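Local coordinates for protein Cow rumen GH26 endo-mannanase (Metagenome, PDB 6UEH) that probably hydrolyses internal beta-1,4-mannosidic linkages of mannans such as galactomannan, as a family GH26 endo-mannanase from the cow rumen, at residues P310-E315 and F327-A332; A332-Y337 and I371-G376; E339-L344 and W359-Y364. All coordinates share one frame; numbering follows the deposited sequence.

Contact 1 of 3, residues P310-E315 and F327-A332; sequences PLHEAE and FWWGKA. With ACT (acetate ion), chain D.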
loop_
_atom_site.group_PDB
_atom_site.type_symbol
_atom_site.label_atom_id
_atom_site.label_comp_id
_atom_site.label_asym_id
_atom_site.label_seq_id
_atom_site.Cartn_x
_atom_site.Cartn_y
_atom_site.Cartn_z
ATOM N N PRO A 310 3.200 5.989 12.448
ATOM C CA PRO A 310 3.531 7.412 12.507
ATOM C C PRO A 310 4.046 7.898 11.163
ATOM O O PRO A 310 4.324 7.060 10.303
ATOM C CB PRO A 310 4.632 7.461 13.564
ATOM C CG PRO A 310 5.365 6.170 13.350
ATOM C CD PRO A 310 4.314 5.154 12.935
ATOM N N LEU A 311 4.165 9.213 10.988
ATOM C CA LEU A 311 4.835 9.784 9.822
ATOM C C LEU A 311 4.305 9.185 8.524
ATOM O O LEU A 311 5.078 8.806 7.642
ATOM C CB LEU A 311 6.346 9.562 9.930
ATOM C CG LEU A 311 7.007 10.141 11.185
ATOM C CD1 LEU A 311 8.415 9.591 11.367
ATOM C CD2 LEU A 311 7.037 11.658 11.104
ATOM N N HIS A 312 2.984 9.099 8.423
ATOM C CA HIS A 312 2.337 8.353 7.351
ATOM C C HIS A 312 2.143 9.180 6.081
ATOM O O HIS A 312 2.288 10.405 6.099
ATOM C CB HIS A 312 0.989 7.809 7.839
ATOM C CG HIS A 312 -0.041 8.867 8.086
ATOM N ND1 HIS A 312 0.142 9.890 8.993
ATOM C CD2 HIS A 312 -1.271 9.054 7.552
ATOM C CE1 HIS A 312 -0.927 10.666 9.000
ATOM N NE2 HIS A 312 -1.801 10.180 8.136
ATOM N N GLU A 313 1.825 8.490 4.986
ATOM C CA GLU A 313 1.592 9.111 3.681
ATOM C C GLU A 313 2.709 10.078 3.298
ATOM O O GLU A 313 2.454 11.150 2.749
ATOM C CB GLU A 313 0.241 9.831 3.669
ATOM C CG GLU A 313 -0.950 8.914 3.901
ATOM C CD GLU A 313 -2.284 9.640 3.788
ATOM O OE1 GLU A 313 -2.282 10.874 3.612
ATOM O OE2 GLU A 313 -3.340 8.977 3.876
ATOM N N ALA A 314 3.944 9.679 3.585
ATOM C CA ALA A 314 5.099 10.571 3.504
ATOM C C ALA A 314 5.310 11.200 2.128
ATOM O O ALA A 314 5.415 12.422 2.013
ATOM C CB ALA A 314 6.350 9.825 3.921
ATOM N N GLU A 315 5.387 10.371 1.092
ATOM C CA GLU A 315 5.667 10.878 -0.246
ATOM C C GLU A 315 4.559 11.794 -0.755
ATOM O O GLU A 315 4.830 12.803 -1.407
ATOM C CB GLU A 315 5.875 9.729 -1.237
ATOM C CG GLU A 315 6.162 10.215 -2.654
ATOM C CD GLU A 315 6.388 9.089 -3.644
ATOM O OE1 GLU A 315 6.339 7.909 -3.236
ATOM O OE2 GLU A 315 6.614 9.391 -4.836
ATOM N N PHE A 327 2.107 16.267 3.982
ATOM C CA PHE A 327 2.401 16.341 5.411
ATOM C C PHE A 327 3.775 16.973 5.613
ATOM O O PHE A 327 4.654 16.821 4.764
ATOM C CB PHE A 327 2.349 14.954 6.051
ATOM C CG PHE A 327 0.960 14.403 6.194
ATOM C CD1 PHE A 327 -0.079 15.205 6.640
ATOM C CD2 PHE A 327 0.688 13.084 5.870
ATOM C CE1 PHE A 327 -1.357 14.699 6.771
ATOM C CE2 PHE A 327 -0.592 12.571 5.998
ATOM C CZ PHE A 327 -1.614 13.379 6.448
ATOM N N TRP A 328 3.969 17.671 6.732
ATOM C CA TRP A 328 5.201 18.434 6.926
ATOM C C TRP A 328 6.443 17.545 6.986
ATOM O O TRP A 328 7.529 17.970 6.591
ATOM C CB TRP A 328 5.120 19.311 8.187
ATOM C CG TRP A 328 5.033 18.576 9.505
ATOM C CD1 TRP A 328 3.902 18.329 10.229
ATOM C CD2 TRP A 328 6.122 18.029 10.265
ATOM N NE1 TRP A 328 4.215 17.651 11.383
ATOM C CE2 TRP A 328 5.571 17.453 11.429
ATOM C CE3 TRP A 328 7.507 17.963 10.073
ATOM C CZ2 TRP A 328 6.355 16.818 12.395
ATOM C CZ3 TRP A 328 8.285 17.332 11.032
ATOM C CH2 TRP A 328 7.706 16.769 12.179
ATOM N N TRP A 329 6.289 16.310 7.451
ATOM C CA TRP A 329 7.448 15.435 7.601
ATOM C C TRP A 329 8.001 14.922 6.267
ATOM O O TRP A 329 9.063 14.305 6.234
ATOM C CB TRP A 329 7.120 14.253 8.522
ATOM C CG TRP A 329 5.819 13.553 8.245
ATOM C CD1 TRP A 329 5.572 12.634 7.268
ATOM C CD2 TRP A 329 4.598 13.696 8.980
ATOM N NE1 TRP A 329 4.268 12.205 7.340
ATOM C CE2 TRP A 329 3.648 12.841 8.384
ATOM C CE3 TRP A 329 4.211 14.469 10.081
ATOM C CZ2 TRP A 329 2.339 12.737 8.851
ATOM C CZ3 TRP A 329 2.910 14.364 10.543
ATOM C CH2 TRP A 329 1.989 13.505 9.927
ATOM N N GLY A 330 7.297 15.189 5.171
ATOM C CA GLY A 330 7.768 14.780 3.857
ATOM C C GLY A 330 8.236 15.954 3.017
ATOM O O GLY A 330 8.694 15.788 1.885
ATOM N N LYS A 331 8.127 17.145 3.594
ATOM C CA LYS A 331 8.382 18.399 2.894
ATOM C C LYS A 331 9.834 18.564 2.446
ATOM O O LYS A 331 10.112 19.260 1.471
ATOM C CB LYS A 331 7.982 19.570 3.796
ATOM C CG LYS A 331 7.957 20.930 3.131
ATOM C CD LYS A 331 7.489 21.980 4.125
ATOM C CE LYS A 331 7.432 23.365 3.503
ATOM N NZ LYS A 331 6.941 24.365 4.488
ATOM N N ALA A 332 10.754 17.923 3.160
ATOM C CA ALA A 332 12.179 18.075 2.878
ATOM C C ALA A 332 12.733 16.944 2.012
ATOM O O ALA A 332 13.941 16.859 1.792
ATOM C CB ALA A 332 12.960 18.166 4.178
HETATM C C ACT D . -5.373 11.073 6.861
HETATM O O ACT D . -5.068 12.256 7.130
HETATM O OXT ACT D . -4.586 10.196 7.279
HETATM C CH3 ACT D . -6.612 10.732 6.088
HETATM O O HOH W 1 3.016 13.842 2.642
#
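Leu311 lies against one face of the Trp329 indole. Both residues belong to the long loop between strand 306-309 and helix 334-351 of the TIM barrel. The loop starts at the C-terminal end of the strand, the end where TIM-barrel enzymes carry their active site. Leu311 CA stands over the five-membered ring of Trp329, 3.7 Å from its centroid, in a CH-pi contact. The methyl CD2 of Leu311 packs on the same indole, 3.6 Å from Trp329 CG. Phe327 CB lies over the opposite face.

His312 uses its backbone carbonyl and its ring, which forms an aromatic cluster with Phe327 and Trp329. The carbonyl O accepts a hydrogen bond from Trp329 NE1 at 2.9 Å, with an N-H...O angle of 153°. The oxygen lies in the indole plane. This bond satisfies a buried N-H and helps fix the rotation of the indole, which Leu311 and Phe327 also hold by its faces. Phe327 CE2 sits over one face of the imidazole, 3.4 Å from His312 NE2, with the ring planes at 41°. His312 NE2 donates to OXT of an acetate ion at 2.9 Å. The acetate, probably from the crystallisation liquor, is also bound by His240 NE2.

Glu313 rests its CB and OE1 near Phe327 CE2, and Trp326 NE1 is hydrogen-bonded to that OE1. A water joins the two backbones: it donates to Glu313 O at 2.8 Å and accepts from Phe327 N at 2.9 Å.

At Ala314 the backbones come closest. Ala314 CA lies near the indole plane, at the NE1 edge of Trp329; its CB touches CD1 only lightly. Ala314 O lies 3.8 Å from Gly330 CA.

Contact 2 of 3, residues A332-Y337 and I371-G376; sequences AGAKTY and IQWYAG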
loop_
_atom_site.group_PDB
_atom_site.type_symbol
_atom_site.label_atom_id
_atom_site.label_comp_id
_atom_site.label_asym_id
_atom_site.label_seq_id
_atom_site.Cartn_x
_atom_site.Cartn_y
_atom_site.Cartn_z
ATOM N N ALA A 332 10.754 17.923 3.160
ATOM C CA ALA A 332 12.179 18.075 2.878
ATOM C C ALA A 332 12.733 16.944 2.012
ATOM O O ALA A 332 13.941 16.859 1.792
ATOM C CB ALA A 332 12.960 18.166 4.178
ATOM N N GLY A 333 11.853 16.076 1.524
ATOM C CA GLY A 333 12.268 15.014 0.625
ATOM C C GLY A 333 12.421 13.654 1.281
ATOM O O GLY A 333 12.349 13.528 2.504
ATOM N N ALA A 334 12.646 12.637 0.455
ATOM C CA ALA A 334 12.699 11.252 0.915
ATOM C C ALA A 334 13.853 10.990 1.879
ATOM O O ALA A 334 13.664 10.362 2.918
ATOM C CB ALA A 334 12.790 10.310 -0.281
ATOM N N LYS A 335 15.045 11.470 1.534
ATOM C CA LYS A 335 16.230 11.220 2.348
ATOM C C LYS A 335 16.074 11.788 3.757
ATOM O O LYS A 335 16.340 11.101 4.746
ATOM C CB LYS A 335 17.474 11.810 1.684
ATOM C CG LYS A 335 18.759 11.567 2.465
ATOM C CD LYS A 335 19.942 12.276 1.826
ATOM C CE LYS A 335 21.222 12.031 2.613
ATOM N NZ LYS A 335 21.123 12.519 4.019
ATOM N N THR A 336 15.635 13.039 3.844
ATOM C CA THR A 336 15.401 13.671 5.137
ATOM C C THR A 336 14.300 12.944 5.898
ATOM O O THR A 336 14.406 12.737 7.110
ATOM C CB THR A 336 15.026 15.159 4.983
ATOM O OG1 THR A 336 16.140 15.877 4.442
ATOM C CG2 THR A 336 14.650 15.760 6.335
ATOM N N TYR A 337 13.252 12.543 5.183
ATOM C CA TYR A 337 12.135 11.846 5.809
ATOM C C TYR A 337 12.574 10.551 6.484
ATOM O O TYR A 337 12.185 10.277 7.618
ATOM C CB TYR A 337 11.031 11.529 4.796
ATOM C CG TYR A 337 10.056 10.512 5.342
ATOM C CD1 TYR A 337 9.111 10.872 6.295
ATOM C CD2 TYR A 337 10.105 9.181 4.937
ATOM C CE1 TYR A 337 8.231 9.942 6.818
ATOM C CE2 TYR A 337 9.228 8.246 5.455
ATOM C CZ TYR A 337 8.293 8.632 6.395
ATOM O OH TYR A 337 7.416 7.700 6.912
ATOM N N ILE A 371 10.333 3.981 -3.592
ATOM C CA ILE A 371 11.001 3.142 -2.604
ATOM C C ILE A 371 12.027 3.933 -1.790
ATOM O O ILE A 371 12.509 3.462 -0.761
ATOM C CB ILE A 371 11.701 1.941 -3.271
ATOM C CG1 ILE A 371 11.894 0.801 -2.266
ATOM C CG2 ILE A 371 13.028 2.367 -3.896
ATOM C CD1 ILE A 371 12.584 -0.414 -2.851
ATOM N N GLN A 372 12.351 5.139 -2.244
ATOM C CA GLN A 372 13.305 5.982 -1.528
ATOM C C GLN A 372 12.720 6.501 -0.216
ATOM O O GLN A 372 13.442 7.047 0.617
ATOM C CB GLN A 372 13.755 7.151 -2.404
ATOM C CG GLN A 372 14.505 6.723 -3.656
ATOM C CD GLN A 372 15.138 7.891 -4.381
ATOM O OE1 GLN A 372 15.434 8.923 -3.778
ATOM N NE2 GLN A 372 15.347 7.736 -5.683
ATOM N N TRP A 373 11.416 6.321 -0.035
ATOM C CA TRP A 373 10.745 6.726 1.196
ATOM C C TRP A 373 10.656 5.571 2.193
ATOM O O TRP A 373 10.032 5.698 3.247
ATOM C CB TRP A 373 9.343 7.260 0.891
ATOM C CG TRP A 373 9.341 8.482 0.029
ATOM C CD1 TRP A 373 9.437 8.527 -1.332
ATOM C CD2 TRP A 373 9.229 9.841 0.468
ATOM N NE1 TRP A 373 9.396 9.830 -1.767
ATOM C CE2 TRP A 373 9.269 10.655 -0.681
ATOM C CE3 TRP A 373 9.098 10.446 1.722
ATOM C CZ2 TRP A 373 9.184 12.046 -0.613
ATOM C CZ3 TRP A 373 9.016 11.826 1.787
ATOM C CH2 TRP A 373 9.058 12.611 0.626
ATOM N N TYR A 374 11.279 4.446 1.853
ATOM C CA TYR A 374 11.307 3.276 2.727
ATOM C C TYR A 374 12.505 3.344 3.670
ATOM O O TYR A 374 13.638 3.540 3.231
ATOM C CB TYR A 374 11.341 1.993 1.894
ATOM C CG TYR A 374 11.390 0.709 2.695
ATOM C CD1 TYR A 374 10.453 0.447 3.689
ATOM C CD2 TYR A 374 12.355 -0.255 2.434
ATOM C CE1 TYR A 374 10.489 -0.730 4.413
ATOM C CE2 TYR A 374 12.398 -1.436 3.152
ATOM C CZ TYR A 374 11.464 -1.669 4.139
ATOM O OH TYR A 374 11.507 -2.845 4.853
ATOM N N ALA A 375 12.253 3.186 4.965
ATOM C CA ALA A 375 13.293 3.361 5.975
ATOM C C ALA A 375 14.190 2.133 6.141
ATOM O O ALA A 375 15.188 2.187 6.859
ATOM C CB ALA A 375 12.668 3.724 7.305
ATOM N N GLY A 376 13.837 1.030 5.491
ATOM C CA GLY A 376 14.665 -0.164 5.533
ATOM C C GLY A 376 14.109 -1.270 6.412
ATOM O O GLY A 376 13.319 -1.016 7.320
#
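Ala334 CB sits over the face of the Trp373 indole. It lies 3.6 Å from the centroid of the five-membered ring and 11° off the ring normal, a CH-pi contact. The same methyl touches the backbone of the neighbouring residue, 3.4 Å from Gln372 O. Gln372 CB meets it as well, at 3.9 Å from Ala334 CB.

Tyr337 takes the edge of the indole instead. Its CG, anti to the backbone N (chi1 165°), lies by Trp373 CE3 and CZ3. The two side chains cross at about a right angle, with their ring planes at 46°. The closest ring atoms are Tyr337 CD2 and Trp373 CE3, 3.6 Å apart. Further along the tyrosine rim, Trp373 O lies near the ring plane, 3.5 Å from Tyr337 CE2.

The contact joins the first turn of helix 334-351 of the TIM barrel to the end of a 3-10 segment, 371-373, in the loop after strand 357-362. Gly333 is the N-cap residue of the helix, and Trp373 CH2 reaches to 3.6 Å from Gly333 C. The backbone angles of Gly333 themselves call for glycine.

Both aromatic polar ends are tied outside the contact. Trp373 NE1 is hydrogen-bonded to Asn319 O, and Tyr337 OH to Leu311 O. An alanine in place of Trp373 would probably open a gap beneath Ala334 and beside Tyr337, and leave Asn319 O without its indole mate. On the tyrosine side that indole comes within 3.6 Å of the side-chain stem, from Trp373 CZ3 to Tyr337 CB.

Contact 3 of 3, residues E339-L344 and W359-Y364; sequences EIWKYL and WEQNLY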
loop_
_atom_site.group_PDB
_atom_site.type_symbol
_atom_site.label_atom_id
_atom_site.label_comp_id
_atom_site.label_asym_id
_atom_site.label_seq_id
_atom_site.Cartn_x
_atom_site.Cartn_y
_atom_site.Cartn_z
ATOM N N GLU A 339 15.460 9.785 7.591
ATOM C CA GLU A 339 16.240 10.145 8.771
ATOM C C GLU A 339 15.325 10.501 9.944
ATOM O O GLU A 339 15.616 10.166 11.090
ATOM C CB GLU A 339 17.189 11.305 8.456
ATOM C CG GLU A 339 18.264 10.957 7.430
ATOM C CD GLU A 339 19.173 12.129 7.099
ATOM O OE1 GLU A 339 19.855 12.076 6.052
ATOM O OE2 GLU A 339 19.211 13.099 7.885
ATOM N N ILE A 340 14.212 11.166 9.650
ATOM C CA ILE A 340 13.235 11.513 10.679
ATOM C C ILE A 340 12.576 10.257 11.249
ATOM O O ILE A 340 12.400 10.140 12.462
ATOM C CB ILE A 340 12.151 12.464 10.134
ATOM C CG1 ILE A 340 12.780 13.797 9.719
ATOM C CG2 ILE A 340 11.060 12.691 11.172
ATOM C CD1 ILE A 340 11.794 14.790 9.142
ATOM N N TRP A 341 12.225 9.316 10.372
ATOM C CA TRP A 341 11.659 8.039 10.803
ATOM C C TRP A 341 12.615 7.297 11.730
ATOM O O TRP A 341 12.214 6.796 12.784
ATOM C CB TRP A 341 11.323 7.156 9.597
ATOM C CG TRP A 341 10.801 5.792 9.971
ATOM C CD1 TRP A 341 11.540 4.692 10.313
ATOM C CD2 TRP A 341 9.428 5.384 10.033
ATOM N NE1 TRP A 341 10.711 3.629 10.584
ATOM C CE2 TRP A 341 9.410 4.026 10.422
ATOM C CE3 TRP A 341 8.211 6.033 9.799
ATOM C CZ2 TRP A 341 8.225 3.309 10.581
ATOM C CZ3 TRP A 341 7.034 5.318 9.958
ATOM C CH2 TRP A 341 7.050 3.973 10.346
ATOM N N LYS A 342 13.878 7.219 11.327
ATOM C CA LYS A 342 14.893 6.552 12.134
ATOM C C LYS A 342 15.067 7.255 13.476
ATOM O O LYS A 342 15.265 6.604 14.501
ATOM C CB LYS A 342 16.225 6.491 11.383
ATOM C CG LYS A 342 16.196 5.590 10.156
ATOM C CD LYS A 342 17.563 5.507 9.494
ATOM C CE LYS A 342 17.537 4.580 8.291
ATOM N NZ LYS A 342 18.861 4.514 7.613
ATOM N N TYR A 343 14.982 8.582 13.462
ATOM C CA TYR A 343 15.067 9.379 14.683
ATOM C C TYR A 343 13.974 8.976 15.666
ATOM O O TYR A 343 14.248 8.706 16.834
ATOM C CB TYR A 343 14.963 10.874 14.356
ATOM C CG TYR A 343 15.142 11.801 15.542
ATOM C CD1 TYR A 343 14.071 12.132 16.363
ATOM C CD2 TYR A 343 16.381 12.360 15.828
ATOM C CE1 TYR A 343 14.232 12.985 17.442
ATOM C CE2 TYR A 343 16.551 13.215 16.902
ATOM C CZ TYR A 343 15.472 13.524 17.707
ATOM O OH TYR A 343 15.640 14.373 18.779
ATOM N N LEU A 344 12.736 8.935 15.182
ATOM C CA LEU A 344 11.592 8.576 16.014
ATOM C C LEU A 344 11.703 7.140 16.517
ATOM O O LEU A 344 11.452 6.862 17.691
ATOM C CB LEU A 344 10.285 8.760 15.239
ATOM C CG LEU A 344 9.002 8.360 15.974
ATOM C CD1 LEU A 344 8.813 9.191 17.242
ATOM C CD2 LEU A 344 7.794 8.488 15.058
ATOM N N TRP A 359 5.815 -1.420 13.823
ATOM C CA TRP A 359 6.042 -0.216 13.032
ATOM C C TRP A 359 5.561 -0.374 11.591
ATOM O O TRP A 359 6.153 -1.115 10.804
ATOM C CB TRP A 359 7.527 0.155 13.057
ATOM C CG TRP A 359 8.022 0.527 14.423
ATOM C CD1 TRP A 359 8.376 -0.324 15.431
ATOM C CD2 TRP A 359 8.219 1.852 14.929
ATOM N NE1 TRP A 359 8.780 0.391 16.535
ATOM C CE2 TRP A 359 8.693 1.730 16.251
ATOM C CE3 TRP A 359 8.041 3.132 14.391
ATOM C CZ2 TRP A 359 8.990 2.836 17.043
ATOM C CZ3 TRP A 359 8.336 4.228 15.179
ATOM C CH2 TRP A 359 8.805 4.073 16.490
ATOM N N GLU A 360 4.485 0.331 11.254
ATOM C CA GLU A 360 3.950 0.307 9.898
ATOM C C GLU A 360 4.268 1.605 9.170
ATOM O O GLU A 360 3.899 2.692 9.622
ATOM C CB GLU A 360 2.437 0.075 9.905
ATOM C CG GLU A 360 1.825 0.029 8.511
ATOM C CD GLU A 360 0.372 -0.401 8.517
ATOM O OE1 GLU A 360 -0.329 -0.135 9.515
ATOM O OE2 GLU A 360 -0.070 -1.013 7.522
ATOM N N GLN A 361 4.957 1.485 8.043
ATOM C CA GLN A 361 5.304 2.649 7.244
ATOM C C GLN A 361 4.543 2.640 5.926
ATOM O O GLN A 361 4.492 1.620 5.234
ATOM C CB GLN A 361 6.811 2.695 6.985
ATOM C CG GLN A 361 7.263 3.923 6.211
ATOM C CD GLN A 361 8.770 4.010 6.089
ATOM O OE1 GLN A 361 9.419 3.097 5.573
ATOM N NE2 GLN A 361 9.338 5.108 6.575
ATOM N N ASN A 362 3.942 3.776 5.587
ATOM C CA ASN A 362 3.280 3.920 4.302
ATOM C C ASN A 362 4.293 3.979 3.166
ATOM O O ASN A 362 5.378 4.538 3.312
ATOM C CB ASN A 362 2.402 5.177 4.275
ATOM C CG ASN A 362 0.993 4.924 4.786
ATOM O OD1 ASN A 362 0.565 5.519 5.772
ATOM N ND2 ASN A 362 0.263 4.050 4.107
ATOM N N LEU A 363 3.937 3.376 2.042
ATOM C CA LEU A 363 4.670 3.572 0.804
ATOM C C LEU A 363 3.656 3.800 -0.299
ATOM O O LEU A 363 2.505 3.373 -0.190
ATOM C CB LEU A 363 5.566 2.371 0.482
ATOM C CG LEU A 363 6.824 2.160 1.330
ATOM C CD1 LEU A 363 7.505 0.852 0.959
ATOM C CD2 LEU A 363 7.786 3.322 1.167
ATOM N N TYR A 364 4.074 4.487 -1.354
ATOM C CA TYR A 364 3.252 4.595 -2.548
ATOM C C TYR A 364 3.914 3.826 -3.685
ATOM O O TYR A 364 5.018 3.311 -3.530
ATOM C CB TYR A 364 3.025 6.061 -2.919
ATOM C CG TYR A 364 2.041 6.744 -1.999
ATOM C CD1 TYR A 364 0.675 6.687 -2.245
ATOM C CD2 TYR A 364 2.475 7.425 -0.867
ATOM C CE1 TYR A 364 -0.230 7.302 -1.401
ATOM C CE2 TYR A 364 1.577 8.046 -0.018
ATOM C CZ TYR A 364 0.226 7.979 -0.289
ATOM O OH TYR A 364 -0.672 8.591 0.555
#
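The Trp341 indole of helix 334-351 packs against Trp359 and Gln361 of strand 357-362. Short segments of the helix and strand run antiparallel, at 166°, as expected of neighbouring elements in a TIM barrel.

Trp359 turns the edge of its indole toward the face of Trp341, in an offset edge-to-face pair. The six-membered rings are 5.8 Å apart between centroids, with planes at 69°. The nearest atoms are Trp341 CZ2 and Trp359 CE3, 3.8 Å apart. Leu344, one helical turn on, touches Trp359 more lightly with CG.

Gln361 reaches across the Trp341 face. Its chain is extended, with CG anti to the backbone N (chi1 -177°). Gln361 CB makes a CH-pi contact 4.0 Å from the six-membered ring centroid. The amide NE2 lies over the face beside CD2 and CE3, toward the rim, 3.5 Å from Trp341 CD2.

Trp341 NE1 is hydrogen-bonded to Tyr379 O, outside the contact. The interface is largely aromatic, with one amide laid on the indole face and Glu360 O at its edge. Hydrogen bonds from Gln361 OE1 to Ala375 N and from Gln361 NE2 to Tyr337 OH would hold the buried amide in this rotation.

How the contacts relate
All three contacts lie in the TIM-barrel part of the chain, on one side of its centre. Contacts 1 and 2 have centres about 9 Å apart, as do contacts 1 and 3; contacts 2 and 3 are about 8 Å apart. Along the chain contact 1 closes first. It shares Ala332 with contact 2, and contact 3 is nested inside the loop that contact 2 closes. Helix 334-351 serves contacts 2 and 3. Contact 1 lies in the loop leading into it. Neighbouring parallel strands 306-309 and 357-362 flank this helix in sequence, so together the contacts pack one beta-alpha-beta unit and its loops.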